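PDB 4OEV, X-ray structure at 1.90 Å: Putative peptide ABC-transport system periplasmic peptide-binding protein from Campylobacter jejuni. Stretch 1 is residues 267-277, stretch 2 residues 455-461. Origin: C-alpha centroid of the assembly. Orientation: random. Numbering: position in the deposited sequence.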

# COMPACT_ATOMS: atom_id res chain seq x y z
N ASP A 267 -12.64 12.01 18.67
CA ASP A 267 -12.99 13.23 17.95
C ASP A 267 -12.03 13.40 16.78
O ASP A 267 -10.99 14.06 16.89
CB ASP A 267 -12.95 14.46 18.89
CG ASP A 267 -13.42 15.75 18.21
OD1 ASP A 267 -13.84 15.71 17.03
OD2 ASP A 267 -13.44 16.81 18.88
N LYS A 268 -12.40 12.78 15.65
CA LYS A 268 -11.57 12.75 14.46
C LYS A 268 -11.38 14.15 13.87
O LYS A 268 -10.31 14.45 13.33
CB LYS A 268 -12.18 11.84 13.39
CG LYS A 268 -12.45 10.43 13.85
CD LYS A 268 -12.69 9.55 12.65
CE LYS A 268 -13.67 8.45 12.93
NZ LYS A 268 -13.89 7.57 11.69
N GLU A 269 -12.40 14.99 13.95
CA GLU A 269 -12.25 16.35 13.41
C GLU A 269 -11.11 17.08 14.09
O GLU A 269 -10.31 17.74 13.44
CB GLU A 269 -13.54 17.16 13.56
CG GLU A 269 -14.65 16.79 12.61
CD GLU A 269 -14.32 17.14 11.16
OE1 GLU A 269 -13.53 18.09 10.93
OE2 GLU A 269 -14.85 16.46 10.25
N SER A 270 -11.01 16.93 15.41
CA SER A 270 -9.95 17.59 16.16
C SER A 270 -8.55 17.10 15.79
O SER A 270 -7.60 17.88 15.77
CB SER A 270 -10.19 17.42 17.66
OG SER A 270 -9.03 17.76 18.39
N ILE A 271 -8.42 15.81 15.49
CA ILE A 271 -7.13 15.23 15.11
C ILE A 271 -6.59 15.80 13.80
O ILE A 271 -5.42 16.19 13.70
CB ILE A 271 -7.27 13.70 14.97
CG1 ILE A 271 -7.24 13.03 16.34
CG2 ILE A 271 -6.16 13.12 14.07
CD1 ILE A 271 -7.52 11.55 16.21
N VAL A 272 -7.45 15.82 12.79
CA VAL A 272 -7.04 16.32 11.50
C VAL A 272 -6.75 17.81 11.56
O VAL A 272 -5.76 18.29 10.98
CB VAL A 272 -8.11 16.04 10.45
CG1 VAL A 272 -7.81 16.81 9.17
CG2 VAL A 272 -8.18 14.58 10.20
N LYS A 273 -7.61 18.54 12.25
CA LYS A 273 -7.42 19.96 12.42
C LYS A 273 -6.09 20.24 13.11
O LYS A 273 -5.29 21.05 12.63
CB LYS A 273 -8.57 20.58 13.22
CG LYS A 273 -8.40 22.05 13.53
CD LYS A 273 -9.55 22.55 14.43
CE LYS A 273 -9.60 21.77 15.77
NZ LYS A 273 -10.90 21.81 16.52
N ASN A 274 -5.86 19.57 14.23
CA ASN A 274 -4.76 19.96 15.10
C ASN A 274 -3.44 19.22 14.88
O ASN A 274 -2.39 19.85 14.78
CB ASN A 274 -5.21 19.84 16.55
CG ASN A 274 -6.39 20.75 16.85
OD1 ASN A 274 -6.37 21.94 16.48
ND2 ASN A 274 -7.43 20.21 17.48
N LEU A 275 -3.47 17.90 14.84
CA LEU A 275 -2.22 17.16 14.67
C LEU A 275 -1.69 17.25 13.24
O LEU A 275 -0.48 17.48 13.01
CB LEU A 275 -2.41 15.70 15.04
CG LEU A 275 -1.22 14.77 14.81
CD1 LEU A 275 -0.01 15.24 15.61
CD2 LEU A 275 -1.65 13.37 15.19
N LEU A 276 -2.60 17.12 12.29
CA LEU A 276 -2.21 16.90 10.90
C LEU A 276 -2.24 18.15 10.10
O LEU A 276 -1.94 18.11 8.90
CB LEU A 276 -3.12 15.87 10.26
CG LEU A 276 -2.62 14.49 10.64
CD1 LEU A 276 -3.68 13.47 10.38
CD2 LEU A 276 -1.36 14.20 9.84
N HIS A 277 -2.66 19.24 10.74
CA HIS A 277 -2.54 20.58 10.17
C HIS A 277 -3.14 20.66 8.78
O HIS A 277 -2.55 21.28 7.89
CB HIS A 277 -1.08 21.02 10.12
CG HIS A 277 -0.36 20.89 11.43
ND1 HIS A 277 -0.75 21.57 12.57
CD2 HIS A 277 0.74 20.17 11.77
CE1 HIS A 277 0.07 21.26 13.56
NE2 HIS A 277 0.98 20.42 13.10
N ILE A 455 -10.79 1.57 13.82
CA ILE A 455 -11.23 2.97 13.90
C ILE A 455 -10.54 3.71 12.75
O ILE A 455 -9.30 3.83 12.77
CB ILE A 455 -10.85 3.69 15.18
CG1 ILE A 455 -11.43 2.97 16.40
CG2 ILE A 455 -11.36 5.10 15.10
CD1 ILE A 455 -11.02 3.62 17.72
N PHE A 456 -11.30 4.12 11.72
CA PHE A 456 -10.65 4.87 10.62
C PHE A 456 -10.37 6.28 11.12
O PHE A 456 -11.21 6.87 11.79
CB PHE A 456 -11.51 4.93 9.38
CG PHE A 456 -11.48 3.68 8.58
CD1 PHE A 456 -10.66 3.59 7.45
CD2 PHE A 456 -12.26 2.60 8.91
CE1 PHE A 456 -10.62 2.45 6.66
CE2 PHE A 456 -12.21 1.40 8.10
CZ PHE A 456 -11.40 1.37 6.99
N LEU A 457 -9.21 6.83 10.79
CA LEU A 457 -8.85 8.14 11.36
C LEU A 457 -8.71 9.19 10.27
O LEU A 457 -9.49 10.14 10.24
CB LEU A 457 -7.57 8.00 12.17
CG LEU A 457 -7.75 7.07 13.38
CD1 LEU A 457 -6.37 6.66 13.95
CD2 LEU A 457 -8.56 7.81 14.45
N ALA A 458 -7.75 9.03 9.34
CA ALA A 458 -7.55 10.09 8.37
C ALA A 458 -6.86 9.61 7.07
O ALA A 458 -6.04 8.70 7.11
CB ALA A 458 -6.73 11.21 8.98
N TYR A 459 -7.20 10.26 5.97
CA TYR A 459 -6.47 10.13 4.70
C TYR A 459 -5.36 11.19 4.67
O TYR A 459 -5.57 12.31 5.10
CB TYR A 459 -7.40 10.33 3.52
CG TYR A 459 -8.20 9.08 3.17
CD1 TYR A 459 -7.79 8.23 2.15
CD2 TYR A 459 -9.38 8.78 3.83
CE1 TYR A 459 -8.54 7.08 1.80
CE2 TYR A 459 -10.13 7.63 3.51
CZ TYR A 459 -9.71 6.80 2.49
OH TYR A 459 -10.45 5.67 2.18
N LEU A 460 -4.16 10.80 4.22
CA LEU A 460 -2.99 11.68 4.27
C LEU A 460 -2.60 12.32 2.93
O LEU A 460 -2.72 11.69 1.85
CB LEU A 460 -1.80 10.88 4.78
CG LEU A 460 -1.98 10.09 6.04
CD1 LEU A 460 -0.68 9.38 6.32
CD2 LEU A 460 -2.34 11.07 7.22
N ASP A 461 -2.16 13.58 2.99
CA ASP A 461 -1.34 14.11 1.90
C ASP A 461 0.10 13.82 2.25
O ASP A 461 0.45 13.61 3.41
CB ASP A 461 -1.50 15.61 1.71
CG ASP A 461 -2.74 15.97 0.98
OD1 ASP A 461 -3.47 15.04 0.59
OD2 ASP A 461 -2.96 17.18 0.75
O HOH W 1 -14.01 4.14 11.71

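A helix that starts at Lys-268 lies over a strand that enters from earlier in the chain and includes Ile-455 to Tyr-459, and runs roughly along it: their N-to-C directions differ by 27° and their axes approach to 8.5 Å. The helix face that meets the strand is built from Lys-268, Ile-271 and Val-272, and Leu-276 continues it. This is the familiar three-and-four spacing that brings successive turns to the same side, and all four point their CA-to-CB bonds toward the strand.

The polar part of the contact sits at the start of the helix. Lys-268 is buried, and its chain leaves the backbone with chi1 in m and chi2 in t, bends at a chi3 of -147° that lies between wells, and ends with chi4 at 180°. The result is a nearly extended arm that reaches across to the backbone of Phe-456, where Lys-268 NZ donates a hydrogen bond to Phe-456 O at 2.8 Å. A water accepts from Phe-456 N at 2.7 Å and, weakly, from Lys-268 NZ at 3.4 Å, so the amine meets Phe-456 O directly and Phe-456 N through a water, the second link being weak on the lysine side. Further bonding elsewhere in the structure helps pay for burying the charge. On its way the chain passes the strand, with Lys-268 CD 4.0 Å from Leu-457 O. Phe-456 offers its backbone to the amine, while the end of its own side chain leads away.

Beyond the lysine the contact becomes apolar. Ile-271, with chi1 m and chi2 t, extends CD1 to within 4.3 Å of Leu-457 CD2. The CB of Leu-457 points sideways, but its m,t rotamer brings the end of the side chain nearer the helix. Val-272, with chi1 t, sets CG2 3.9 Å from Ala-458 CB. Here a short branched side chain meets a single methyl, and Val-272 CA and Ala-458 CA are 7.0 Å apart.

Leu-276 and Leu-460 span a wider gap, with their CA atoms 8.5 Å apart. Both are m,t leucines, and Leu-276 CD1 reaches 4.2 Å from Leu-460 CD2 while also lying 4.0 Å from Ala-458 CB. Ala-458 thus receives Val-272 and Leu-276 on one methyl, and Leu-460, sideways at CB, again turns its end nearer.

Away from the strand, Asp-267 caps the helix: its chi1 t rotamer lets OD1 accept a weak bond from Ser-270 N at 3.5 Å. Glu-269, Lys-273 and Asn-274 are exposed and make no contact with the strand. The pattern is economical: a valine on an alanine at the middle, leucine on leucine at the wider far end, and one long lysine for the polar backbone atoms of Phe-456.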